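Local coordinates for protein AGR_C_1268p (Agrobacterium tumefaciens str. C58, PDB 2GHS) that probably hydrolyses sugar lactones as a metal-dependent gluconolactonase of the SMP-30/regucalcin family, using one divalent cation per subunit, at residues L88-S93 with I105-G110; L203-L208 with K218-I223; A246-G251 with Q272-A277. All coordinates share one frame; numbering follows the deposited sequence. Where two conformers were deposited one is given.

Interaction 1: residues L88-S93 with I105-G110. With K (potassium ion), chain B.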
loop_
_atom_site.group_PDB
_atom_site.type_symbol
_atom_site.label_atom_id
_atom_site.label_comp_id
_atom_site.label_asym_id
_atom_site.label_seq_id
_atom_site.Cartn_x
_atom_site.Cartn_y
_atom_site.Cartn_z
ATOM N N LEU A 88 -12.205 12.966 5.055
ATOM C CA LEU A 88 -13.108 11.833 4.884
ATOM C C LEU A 88 -13.904 11.567 6.165
ATOM O O LEU A 88 -13.418 11.832 7.279
ATOM C CB LEU A 88 -12.261 10.599 4.596
ATOM C CG LEU A 88 -11.296 10.641 3.431
ATOM C CD1 LEU A 88 -10.465 9.377 3.386
ATOM C CD2 LEU A 88 -12.054 10.819 2.112
ATOM N N PRO A 89 -15.113 10.987 6.019
ATOM C CA PRO A 89 -15.905 10.618 7.174
ATOM C C PRO A 89 -15.537 9.200 7.692
ATOM O O PRO A 89 -16.305 8.648 8.460
ATOM C CB PRO A 89 -17.327 10.554 6.600
ATOM C CG PRO A 89 -17.121 10.114 5.180
ATOM C CD PRO A 89 -15.751 10.614 4.754
ATOM N N PHE A 90 -14.425 8.617 7.224
ATOM C CA PHE A 90 -14.003 7.299 7.593
ATOM C C PHE A 90 -12.486 7.221 7.436
ATOM O O PHE A 90 -11.854 8.174 6.916
ATOM C CB PHE A 90 -14.749 6.210 6.792
ATOM C CG PHE A 90 -14.804 6.440 5.303
ATOM C CD1 PHE A 90 -13.669 6.665 4.573
ATOM C CD2 PHE A 90 -16.029 6.463 4.647
ATOM C CE1 PHE A 90 -13.716 6.873 3.173
ATOM C CE2 PHE A 90 -16.082 6.669 3.291
ATOM C CZ PHE A 90 -14.936 6.898 2.545
HETATM N N MSE A 91 -11.913 6.100 7.880
HETATM C CA MSE A 91 -10.481 5.893 7.741
HETATM C C MSE A 91 -10.231 5.179 6.438
HETATM O O MSE A 91 -10.320 3.954 6.354
HETATM C CB MSE A 91 -9.896 5.105 8.946
HETATM C CG MSE A 91 -9.991 5.859 10.225
HETATM SE SE MSE A 91 -9.048 4.826 11.613
HETATM C CE MSE A 91 -9.273 5.940 13.054
ATOM N N GLY A 92 -9.955 5.938 5.397
ATOM C CA GLY A 92 -9.605 5.308 4.120
ATOM C C GLY A 92 -8.207 4.744 4.200
ATOM O O GLY A 92 -7.334 5.369 4.793
ATOM N N SER A 93 -7.978 3.595 3.541
ATOM C CA SER A 93 -6.632 3.027 3.438
ATOM C C SER A 93 -6.168 2.572 2.067
ATOM O O SER A 93 -4.969 2.281 1.930
ATOM C CB SER A 93 -6.486 1.869 4.388
ATOM O OG SER A 93 -7.347 0.809 3.969
ATOM N N ILE A 105 -12.657 3.717 -2.888
ATOM C CA ILE A 105 -11.891 3.850 -1.659
ATOM C C ILE A 105 -12.303 2.739 -0.711
ATOM O O ILE A 105 -13.506 2.515 -0.482
ATOM C CB ILE A 105 -12.168 5.193 -0.972
ATOM C CG1 ILE A 105 -11.508 6.335 -1.756
ATOM C CG2 ILE A 105 -11.659 5.148 0.455
ATOM C CD1 ILE A 105 -11.804 7.692 -1.200
ATOM N N ALA A 106 -11.306 2.033 -0.172
ATOM C CA ALA A 106 -11.524 1.041 0.880
ATOM C C ALA A 106 -11.333 1.756 2.204
ATOM O O ALA A 106 -10.377 2.478 2.399
ATOM C CB ALA A 106 -10.540 -0.101 0.773
ATOM N N SER A 107 -12.241 1.512 3.131
ATOM C CA SER A 107 -12.164 2.115 4.429
ATOM C C SER A 107 -12.594 1.152 5.521
ATOM O O SER A 107 -13.056 0.027 5.240
ATOM C CB SER A 107 -13.097 3.315 4.469
ATOM O OG SER A 107 -14.472 2.951 4.642
ATOM N N ASP A 108 -12.456 1.612 6.769
ATOM C CA ASP A 108 -12.931 0.909 7.946
ATOM C C ASP A 108 -14.420 0.707 7.991
ATOM O O ASP A 108 -14.912 -0.126 8.758
ATOM C CB ASP A 108 -12.425 1.577 9.237
ATOM C CG ASP A 108 -12.867 3.047 9.407
ATOM O OD1 ASP A 108 -13.218 3.697 8.408
ATOM O OD2 ASP A 108 -12.773 3.566 10.569
ATOM N N ASP A 109 -15.145 1.456 7.190
ATOM C CA ASP A 109 -16.581 1.362 7.199
ATOM C C ASP A 109 -17.213 0.756 5.927
ATOM O O ASP A 109 -18.455 0.663 5.828
ATOM C CB ASP A 109 -17.148 2.777 7.473
ATOM C CG ASP A 109 -16.780 3.311 8.895
ATOM O OD1 ASP A 109 -16.382 2.512 9.794
ATOM O OD2 ASP A 109 -16.894 4.536 9.093
ATOM N N GLY A 110 -16.385 0.279 4.992
ATOM C CA GLY A 110 -16.846 -0.275 3.762
ATOM C C GLY A 110 -16.101 0.286 2.570
ATOM O O GLY A 110 -15.138 1.063 2.718
HETATM K K K B . -14.819 -2.117 10.428
HETATM O O HOH W 1 -17.683 6.859 10.057
HETATM O O HOH W 2 -12.676 -3.283 9.025
#
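F90 and D108 both carry CG between the backbone N and the carbonyl carbon (chi1 48° and 60°), which brings CG of F90 within 3.6 Å of S107 OG and CG of D108 up to the backbone of M91. CB of S107 lies over one face of the phenyl ring, 3.8 Å from its centroid, in a CH-pi contact; CD of P89 sits over the opposite face. CG2 of I105 reaches CE1 of F90 at 3.8 Å.

D108 and M91 grip each other twice. M91 N donates to D108 OD1 at 2.8 Å, coming from above the carboxylate plane, and D108 N returns a bond to M91 O at 3.2 Å. OD2 runs beside CB and CG of the selenomethionine M91 and forms a salt bridge with R154. Two residues further on, S93 N closes a nearly straight bond (170°) to A106 O at 2.9 Å.

The turn S107-G110 is tied internally: S107 OG accepts from D109 N in an ST turn and donates to G110 O. It leaves D108 O pointing at the potassium ion, 2.6 Å away, whose site is completed by water and the carbonyl oxygens of E128, L131 and N134. The contact lies at the open end of the hairpin of strands 92-99 and 102-107, where G92 and S107 form an antiparallel non-hydrogen-bonded pair; L121 of strand 121-125 packs against F90 and I105.

Interaction 2: residues L203-L208 with K218-I223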
loop_
_atom_site.group_PDB
_atom_site.type_symbol
_atom_site.label_atom_id
_atom_site.label_comp_id
_atom_site.label_asym_id
_atom_site.label_seq_id
_atom_site.Cartn_x
_atom_site.Cartn_y
_atom_site.Cartn_z
ATOM N N LEU A 203 6.641 -13.715 4.041
ATOM C CA LEU A 203 5.970 -13.246 2.823
ATOM C C LEU A 203 5.554 -14.486 2.017
ATOM O O LEU A 203 6.390 -15.356 1.689
ATOM C CB LEU A 203 6.886 -12.320 2.024
ATOM C CG LEU A 203 6.229 -11.605 0.831
ATOM C CD1 LEU A 203 6.893 -10.243 0.584
ATOM C CD2 LEU A 203 6.305 -12.484 -0.398
HETATM N N MSE A 204 4.272 -14.570 1.732
HETATM C CA MSE A 204 3.682 -15.706 1.057
HETATM C C MSE A 204 3.515 -15.406 -0.427
HETATM O O MSE A 204 3.315 -14.265 -0.810
HETATM C CB MSE A 204 2.295 -15.949 1.637
HETATM C CG MSE A 204 2.258 -15.985 3.148
HETATM SE SE MSE A 204 3.387 -17.356 3.939
HETATM C CE MSE A 204 2.407 -18.953 3.440
ATOM N N ARG A 205 3.573 -16.451 -1.250
ATOM C CA ARG A 205 3.148 -16.383 -2.635
ATOM C C ARG A 205 1.963 -17.302 -2.844
ATOM O O ARG A 205 1.864 -18.372 -2.206
ATOM C CB ARG A 205 4.310 -16.741 -3.579
ATOM C CG ARG A 205 4.817 -18.150 -3.504
ATOM C CD ARG A 205 5.815 -18.554 -4.676
ATOM N NE ARG A 205 6.256 -19.944 -4.536
ATOM C CZ ARG A 205 5.560 -21.037 -4.883
ATOM N NH1 ARG A 205 4.355 -20.938 -5.449
ATOM N NH2 ARG A 205 6.074 -22.244 -4.654
ATOM N N VAL A 206 1.064 -16.878 -3.725
ATOM C CA VAL A 206 -0.197 -17.549 -3.970
ATOM C C VAL A 206 -0.403 -17.690 -5.506
ATOM O O VAL A 206 -0.430 -16.713 -6.223
ATOM C CB VAL A 206 -1.391 -16.710 -3.391
ATOM C CG1 VAL A 206 -2.707 -17.506 -3.481
ATOM C CG2 VAL A 206 -1.134 -16.308 -1.986
ATOM N N PRO A 207 -0.578 -18.925 -6.022
ATOM C CA PRO A 207 -0.897 -19.057 -7.430
ATOM C C PRO A 207 -2.320 -18.619 -7.705
ATOM O O PRO A 207 -3.218 -18.916 -6.900
ATOM C CB PRO A 207 -0.681 -20.563 -7.686
ATOM C CG PRO A 207 -0.817 -21.199 -6.428
ATOM C CD PRO A 207 -0.476 -20.221 -5.357
ATOM N N LEU A 208 -2.486 -17.814 -8.768
ATOM C CA LEU A 208 -3.761 -17.201 -9.101
ATOM C C LEU A 208 -4.168 -17.520 -10.510
ATOM O O LEU A 208 -3.338 -17.806 -11.363
ATOM C CB LEU A 208 -3.672 -15.660 -9.025
ATOM C CG LEU A 208 -3.047 -15.013 -7.798
ATOM C CD1 LEU A 208 -3.068 -13.509 -7.898
ATOM C CD2 LEU A 208 -3.770 -15.512 -6.562
ATOM N N LYS A 218 -2.869 -23.167 -2.632
ATOM C CA LYS A 218 -2.650 -22.638 -1.291
ATOM C C LYS A 218 -1.465 -21.689 -1.303
ATOM O O LYS A 218 -0.645 -21.726 -2.218
ATOM C CB LYS A 218 -2.439 -23.735 -0.267
ATOM C CG LYS A 218 -1.145 -24.465 -0.447
ATOM C CD LYS A 218 -0.852 -25.437 0.713
ATOM C CE LYS A 218 0.654 -25.664 0.841
ATOM N NZ LYS A 218 1.199 -26.396 -0.346
ATOM N N ALA A 219 -1.374 -20.870 -0.263
ATOM C CA ALA A 219 -0.233 -19.959 -0.086
ATOM C C ALA A 219 0.981 -20.773 0.303
ATOM O O ALA A 219 0.857 -21.738 1.062
ATOM C CB ALA A 219 -0.526 -18.917 0.989
ATOM N N GLU A 220 2.143 -20.368 -0.239
ATOM C CA GLU A 220 3.454 -20.972 0.023
ATOM C C GLU A 220 4.380 -19.910 0.593
ATOM O O GLU A 220 4.317 -18.751 0.180
ATOM C CB GLU A 220 4.077 -21.462 -1.287
ATOM C CG GLU A 220 3.143 -22.327 -2.158
ATOM C CD GLU A 220 2.892 -23.713 -1.594
ATOM O OE1 GLU A 220 3.744 -24.239 -0.829
ATOM O OE2 GLU A 220 1.830 -24.290 -1.933
ATOM N N VAL A 221 5.263 -20.279 1.509
ATOM C CA VAL A 221 6.253 -19.324 2.031
ATOM C C VAL A 221 7.274 -19.008 0.953
ATOM O O VAL A 221 7.930 -19.906 0.423
ATOM C CB VAL A 221 6.986 -19.841 3.266
ATOM C CG1 VAL A 221 8.057 -18.851 3.749
ATOM C CG2 VAL A 221 6.033 -20.125 4.403
ATOM N N PHE A 222 7.392 -17.735 0.597
ATOM C CA PHE A 222 8.317 -17.287 -0.423
ATOM C C PHE A 222 9.569 -16.633 0.190
ATOM O O PHE A 222 10.699 -17.018 -0.161
ATOM C CB PHE A 222 7.576 -16.339 -1.383
ATOM C CG PHE A 222 8.414 -15.784 -2.513
ATOM C CD1 PHE A 222 9.196 -16.602 -3.315
ATOM C CD2 PHE A 222 8.353 -14.433 -2.810
ATOM C CE1 PHE A 222 9.922 -16.068 -4.373
ATOM C CE2 PHE A 222 9.078 -13.896 -3.885
ATOM C CZ PHE A 222 9.863 -14.710 -4.654
ATOM N N ILE A 223 9.372 -15.678 1.105
ATOM C CA ILE A 223 10.489 -15.014 1.821
ATOM C C ILE A 223 10.269 -15.069 3.351
ATOM O O ILE A 223 9.316 -14.460 3.860
ATOM C CB ILE A 223 10.652 -13.530 1.355
ATOM C CG1 ILE A 223 10.874 -13.475 -0.174
ATOM C CG2 ILE A 223 11.792 -12.850 2.152
ATOM C CD1 ILE A 223 10.671 -12.098 -0.819
#
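Five backbone hydrogen bonds carry the pairing of L203-P207 with E220-I223. R205 and E220 form an antiparallel hydrogen-bonded pair, N to O both ways at 2.8 Å. At the other end, L203 N donates to I223 O, while L203 O accepts twice: from F222 N at 2.8 Å, in the carbonyl plane, and from I223 N at 3.1 Å. With F222 and I223 both set opposite L203, the strand 220-224 has a classic beta bulge.

Side chains then fill in around this ladder. The extended R205 chain lays its guanidinium over E220, whose CG stands 3.5 Å above the guanidinium plane, toward the rim; the contact is with methylene, and R205 NH2 stays 4.9 Å from E220 OE1. The carboxylate is instead held by K218, whose NZ meets OE2 on the syn side in a salt bridge of 2.7 Å. L203 and F222 lie side by side, CD2 of the leucine touching the ring edge in plane, and the ring also meets Y194 of the neighbouring strand 192-197.

M204 CG lies beside its backbone N (chi1 -49°), and the selenomethionine chain bends at both later torsions. Its SE comes to V221 CG2 at 3.9 Å and its CE to A219 CB, which V206 CG2 also touches.

The chemistry is that of an outer propeller edge: backbone bonds do the joining, with the aliphatic parts of side chains packed beside them, and the nearby R205 and K218 would probably favour the charged form of E220.

Interaction 3: residues A246-G251 with Q272-A277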
loop_
_atom_site.group_PDB
_atom_site.type_symbol
_atom_site.label_atom_id
_atom_site.label_comp_id
_atom_site.label_asym_id
_atom_site.label_seq_id
_atom_site.Cartn_x
_atom_site.Cartn_y
_atom_site.Cartn_z
ATOM N N ALA A 246 8.485 -1.889 1.783
ATOM C CA ALA A 246 8.770 -0.924 2.843
ATOM C C ALA A 246 8.937 -1.685 4.161
ATOM O O ALA A 246 8.088 -2.494 4.522
ATOM C CB ALA A 246 7.651 0.089 2.960
ATOM N N ARG A 247 10.023 -1.428 4.878
ATOM C CA ARG A 247 10.330 -2.145 6.107
ATOM C C ARG A 247 10.145 -1.180 7.272
ATOM O O ARG A 247 10.956 -0.275 7.484
ATOM C CB ARG A 247 11.767 -2.697 6.079
ATOM C CG ARG A 247 12.163 -3.572 7.267
ATOM C CD ARG A 247 12.004 -4.991 6.919
ATOM N NE ARG A 247 12.219 -5.990 7.955
ATOM C CZ ARG A 247 12.041 -7.281 7.714
ATOM N NH1 ARG A 247 11.797 -7.664 6.466
ATOM N NH2 ARG A 247 12.187 -8.180 8.664
ATOM N N TRP A 248 9.047 -1.348 8.008
ATOM C CA TRP A 248 8.759 -0.469 9.123
ATOM C C TRP A 248 9.796 -0.613 10.227
ATOM O O TRP A 248 10.073 -1.721 10.678
ATOM C CB TRP A 248 7.391 -0.795 9.682
ATOM C CG TRP A 248 6.978 -0.069 10.927
ATOM C CD1 TRP A 248 7.440 -0.274 12.196
ATOM C CD2 TRP A 248 5.954 0.929 11.029
ATOM N NE1 TRP A 248 6.776 0.570 13.087
ATOM C CE2 TRP A 248 5.862 1.310 12.391
ATOM C CE3 TRP A 248 5.101 1.528 10.113
ATOM C CZ2 TRP A 248 4.935 2.257 12.845
ATOM C CZ3 TRP A 248 4.163 2.476 10.573
ATOM C CH2 TRP A 248 4.105 2.842 11.919
ATOM N N GLY A 249 10.354 0.527 10.618
ATOM C CA GLY A 249 11.313 0.625 11.676
ATOM C C GLY A 249 12.734 0.689 11.212
ATOM O O GLY A 249 13.629 0.951 12.020
ATOM N N GLU A 250 12.971 0.440 9.925
ATOM C CA GLU A 250 14.302 0.351 9.385
ATOM C C GLU A 250 14.619 1.456 8.366
ATOM O O GLU A 250 15.747 1.486 7.842
ATOM C CB GLU A 250 14.480 -1.027 8.710
ATOM C CG GLU A 250 14.580 -2.119 9.753
ATOM C CD GLU A 250 15.931 -2.089 10.443
ATOM O OE1 GLU A 250 16.917 -2.549 9.841
ATOM O OE2 GLU A 250 16.017 -1.586 11.564
ATOM N N GLY A 251 13.660 2.350 8.088
ATOM C CA GLY A 251 13.875 3.462 7.133
ATOM C C GLY A 251 14.438 2.936 5.819
ATOM O O GLY A 251 15.546 3.321 5.368
ATOM N N GLN A 272 9.842 4.810 10.032
ATOM C CA GLN A 272 8.616 4.013 10.023
ATOM C C GLN A 272 8.041 3.992 8.607
ATOM O O GLN A 272 6.997 4.587 8.314
ATOM C CB GLN A 272 7.628 4.512 11.055
ATOM C CG GLN A 272 8.204 4.464 12.430
ATOM C CD GLN A 272 7.238 4.599 13.536
ATOM O OE1 GLN A 272 7.401 3.924 14.549
ATOM N NE2 GLN A 272 6.258 5.482 13.403
ATOM N N THR A 273 8.770 3.264 7.755
ATOM C CA THR A 273 8.520 3.245 6.321
ATOM C C THR A 273 7.262 2.401 6.095
ATOM O O THR A 273 7.167 1.265 6.611
ATOM C CB THR A 273 9.668 2.581 5.578
ATOM O OG1 THR A 273 10.879 2.802 6.258
ATOM C CG2 THR A 273 9.776 3.104 4.150
ATOM N N THR A 274 6.297 2.913 5.328
ATOM C CA THR A 274 5.035 2.177 5.198
ATOM C C THR A 274 4.713 1.575 3.827
ATOM O O THR A 274 4.223 0.477 3.777
ATOM C CB THR A 274 3.843 3.032 5.617
ATOM O OG1 THR A 274 3.886 4.266 4.934
ATOM C CG2 THR A 274 3.869 3.276 7.113
ATOM N N CYS A 275 4.999 2.262 2.738
ATOM C CA CYS A 275 4.565 1.776 1.430
ATOM C C CYS A 275 5.243 2.487 0.267
ATOM O O CYS A 275 5.385 3.700 0.307
ATOM C CB CYS A 275 3.039 1.898 1.267
ATOM S SG CYS A 275 2.355 0.856 -0.063
ATOM N N PRO A 276 5.652 1.718 -0.758
ATOM C CA PRO A 276 6.083 2.341 -2.019
ATOM C C PRO A 276 4.977 2.493 -3.075
ATOM O O PRO A 276 3.939 1.820 -3.030
ATOM C CB PRO A 276 7.160 1.383 -2.496
ATOM C CG PRO A 276 6.800 0.074 -1.919
ATOM C CD PRO A 276 5.807 0.259 -0.823
ATOM N N ALA A 277 5.231 3.312 -4.079
ATOM C CA ALA A 277 4.334 3.434 -5.238
ATOM C C ALA A 277 5.147 3.859 -6.465
ATOM O O ALA A 277 6.030 4.678 -6.336
ATOM C CB ALA A 277 3.223 4.430 -4.966
#
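W248, T273 and A246 lose the most area here, and Q272 supplies the surface that W248 rests on. CB of Q272 stands 3.7 Å above the centre of the six-membered ring of W248, only 3° off its normal, in a CH-pi contact. The glutamine chain continues over the same face to CZ2, its CD 3.4 Å from that atom and its amide plane tilted 33° to the indole. The amide nitrogen is engaged elsewhere, NE2 donating to E293 O. CG2 of T274 approaches the indole at its edge, near the ring plane, 3.6 Å from CZ3. CG of W248 is anti to the backbone N (chi1 174°), which carries the start of the indole toward Q272-T274.

T273 fits between the strand and the turn that follows it. Its OG1 lies 3.2 Å from G251 CA and 3.3 Å from R247 O, the latter at best a weak hydrogen bond; A252 N is its stronger partner. On the other branch, CG2 meets CB of A246 at 3.9 Å. That alanine methyl points into the facing backbone, 3.4 Å from both T274 C and C275 N, and also nears the ring of P276.

R247-E250 forms a type II turn, with E250 N bonded to R247 O and G249 at positive phi in its third position.

Strands 243-248 and 273-279 belong to different sheets, so this is packing between blades of the beta-propeller. It lies beside the predicted site: W248 and T274 touch D233, predicted to be the proton donor/acceptor and a metal ligand, and C275 touches E52, another predicted metal ligand.

Overall arrangement
Interactions 1 and 2 each join neighbouring strands of one antiparallel sheet, whereas interaction 3 brings two sheets together. Their chemistry follows: interaction 2 rests on backbone bonds, interaction 1 mixes two of these with a carboxylate bond and ring packing, and interaction 3 relies on apolar and CH-pi packing, with at most one weak hydrogen bond across it. Interaction 3 lies deepest, its centre about 10 Å from that of the chain, against 14 Å for interaction 1 and 18 Å for the partly exposed interaction 2. None touches another; interactions 2 and 3 come nearest, about 7 Å between closest atoms. Interaction 1 supplies one of the potassium ligands, while interaction 3 borders the predicted catalytic site.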